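Kappa-carrageenase (Zobellia galactanivorans, PDB 5OCR) probably hydrolyses kappa-carrageenan, a sulfated galactan of red algae, through its family 16 glycoside hydrolase beta-jellyroll domain. Local coordinates at residues A[159-164]-A[187-192]. Sequence-based numbering, arbitrary orientation.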
loop_
_atom_site.group_PDB
_atom_site.type_symbol
_atom_site.label_atom_id
_atom_site.label_comp_id
_atom_site.label_asym_id
_atom_site.label_seq_id
_atom_site.Cartn_x
_atom_site.Cartn_y
_atom_site.Cartn_z
ATOM N N ASP A 159 -6.164 13.193 6.041
ATOM C CA ASP A 159 -4.931 12.654 6.652
ATOM C C ASP A 159 -4.466 11.410 5.881
ATOM O O ASP A 159 -5.283 10.540 5.553
ATOM C CB ASP A 159 -5.198 12.264 8.110
ATOM C CG ASP A 159 -5.602 13.517 8.962
ATOM O OD1 ASP A 159 -4.882 14.535 8.924
ATOM O OD2 ASP A 159 -6.637 13.492 9.681
ATOM N N MET A 160 -3.143 11.316 5.714
ATOM C CA MET A 160 -2.576 10.055 5.188
ATOM C C MET A 160 -1.409 9.561 5.983
ATOM O O MET A 160 -0.802 10.295 6.754
ATOM C CB MET A 160 -2.248 10.186 3.686
ATOM C CG MET A 160 -1.090 11.141 3.474
ATOM S SD MET A 160 -1.048 11.654 1.707
ATOM C CE MET A 160 -2.563 12.531 1.400
ATOM N N ASP A 161 -1.117 8.277 5.799
ATOM C CA ASP A 161 -0.035 7.643 6.551
ATOM C C ASP A 161 0.997 7.127 5.582
ATOM O O ASP A 161 0.666 6.694 4.476
ATOM C CB ASP A 161 -0.612 6.447 7.283
ATOM C CG ASP A 161 -1.719 6.880 8.265
ATOM O OD1 ASP A 161 -1.398 7.748 9.094
ATOM O OD2 ASP A 161 -2.898 6.434 8.150
ATOM N N LEU A 162 2.254 7.214 6.001
ATOM C CA LEU A 162 3.373 6.936 5.141
ATOM C C LEU A 162 4.359 6.127 5.992
ATOM O O LEU A 162 5.501 6.512 6.142
ATOM C CB LEU A 162 4.006 8.191 4.492
ATOM C CG LEU A 162 3.005 9.221 3.921
ATOM C CD1 LEU A 162 2.662 10.308 4.963
ATOM C CD2 LEU A 162 3.715 9.927 2.780
ATOM N N ASN A 163 3.984 4.921 6.444
ATOM C CA ASN A 163 4.712 4.272 7.549
ATOM C C ASN A 163 5.687 3.183 7.137
ATOM O O ASN A 163 5.599 2.738 6.016
ATOM C CB ASN A 163 3.676 3.541 8.421
ATOM C CG ASN A 163 2.786 4.530 9.119
ATOM O OD1 ASN A 163 3.210 5.645 9.400
ATOM N ND2 ASN A 163 1.618 4.115 9.507
ATOM N N LEU A 164 6.655 2.903 8.009
ATOM C CA LEU A 164 7.537 1.752 7.802
ATOM C C LEU A 164 7.176 0.618 8.752
ATOM O O LEU A 164 6.794 0.865 9.894
ATOM C CB LEU A 164 8.957 2.113 8.206
ATOM C CG LEU A 164 9.555 3.214 7.310
ATOM C CD1 LEU A 164 10.830 3.819 7.925
ATOM C CD2 LEU A 164 9.721 2.808 5.878
ATOM N N LEU A 187 6.908 6.050 11.983
ATOM C CA LEU A 187 5.533 6.573 11.721
ATOM C C LEU A 187 5.647 7.903 11.010
ATOM O O LEU A 187 6.259 8.840 11.564
ATOM C CB LEU A 187 4.771 6.749 13.066
ATOM C CG LEU A 187 3.283 7.114 12.956
ATOM C CD1 LEU A 187 2.447 6.344 14.003
ATOM C CD2 LEU A 187 3.055 8.642 13.169
ATOM N N ASN A 188 4.927 8.044 9.879
ATOM C CA ASN A 188 4.764 9.340 9.277
ATOM C C ASN A 188 3.296 9.620 9.010
ATOM O O ASN A 188 2.588 8.792 8.467
ATOM C CB ASN A 188 5.482 9.359 7.907
ATOM C CG ASN A 188 6.958 9.293 8.043
ATOM O OD1 ASN A 188 7.586 10.063 8.773
ATOM N ND2 ASN A 188 7.543 8.319 7.373
ATOM N N LYS A 189 2.846 10.831 9.324
ATOM C CA LYS A 189 1.473 11.263 9.021
ATOM C C LYS A 189 1.628 12.585 8.257
ATOM O O LYS A 189 2.583 13.385 8.518
ATOM C CB LYS A 189 0.724 11.484 10.348
ATOM C CG LYS A 189 0.311 10.137 10.957
ATOM C CD LYS A 189 -0.598 10.316 12.174
ATOM C CE LYS A 189 -1.134 8.977 12.685
ATOM N NZ LYS A 189 -2.222 8.442 11.783
ATOM N N TRP A 190 0.770 12.799 7.261
ATOM C CA TRP A 190 0.731 14.109 6.596
ATOM C C TRP A 190 -0.678 14.449 6.289
ATOM O O TRP A 190 -1.441 13.588 5.881
ATOM C CB TRP A 190 1.566 14.080 5.312
ATOM C CG TRP A 190 1.660 15.403 4.606
ATOM C CD1 TRP A 190 2.427 16.518 4.921
ATOM C CD2 TRP A 190 0.949 15.773 3.400
ATOM N NE1 TRP A 190 2.225 17.525 3.974
ATOM C CE2 TRP A 190 1.361 17.157 3.064
ATOM C CE3 TRP A 190 0.077 15.086 2.532
ATOM C CZ2 TRP A 190 0.871 17.818 1.936
ATOM C CZ3 TRP A 190 -0.380 15.767 1.398
ATOM C CH2 TRP A 190 0.032 17.084 1.108
ATOM N N ARG A 191 -1.076 15.721 6.524
ATOM C CA ARG A 191 -2.381 16.228 6.171
ATOM C C ARG A 191 -2.406 17.040 4.887
ATOM O O ARG A 191 -1.645 18.074 4.738
ATOM C CB ARG A 191 -2.992 17.025 7.374
ATOM C CG ARG A 191 -4.432 17.359 7.050
ATOM C CD ARG A 191 -4.974 18.190 8.307
ATOM N NE ARG A 191 -6.411 18.455 8.104
ATOM C CZ ARG A 191 -7.394 17.564 8.343
ATOM N NH1 ARG A 191 -7.059 16.326 8.786
ATOM N NH2 ARG A 191 -8.697 17.860 8.096
ATOM N N ALA A 192 -3.247 16.614 3.910
ATOM C CA ALA A 192 -3.259 17.247 2.573
ATOM C C ALA A 192 -4.200 18.463 2.620
ATOM O O ALA A 192 -5.142 18.474 3.458
ATOM C CB ALA A 192 -3.788 16.204 1.556
#
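Lys-189 runs extended to CE, then turns at chi4 (-75°), which carries NZ to Asp-161. Trp-190 holds CG anti to its backbone N (chi1 -176°), and its six-membered ring meets Met-160. Short strand 189-191 pairs antiparallel with strand 159-170 in the family 16 beta-jellyroll. Met-160 and Trp-190 form the hydrogen-bonded pair, with Met-160 N to Trp-190 O at 2.8 Å. On their face, Met-160 SD lies at the ring edge, 3.7 Å from Trp-190 CE3, a Met-aromatic contact. Leu-162 CD1 touches Trp-190 CB, and Val-221 packs on both residues.

The other face is charged. Lys-189 NZ makes a salt bridge to Asp-161 OD1 from the syn side, 23° out of the carboxylate plane, at 2.9 Å, and bridges to Asp-148 and Asp-155. Gln-146 NE2 hydrogen-bonds Asp-161 OD2. Arg-191 NH1 bonds Asp-159 OD1 weakly within a salt bridge; NH2 bridges to Asp-156. A methionine in place of Lys-189 would probably leave three carboxylates without their shared cation. Beyond these pairs, Leu-162 N bonds Asn-188 O, Asn-188 ND2 bonds Leu-162 O, and Asn-163 OD1 accepts a hydrogen bond from Asn-188 N. One face is thus mostly apolar; the acidic other probably needs Lys-189 and Arg-191 for charge balance.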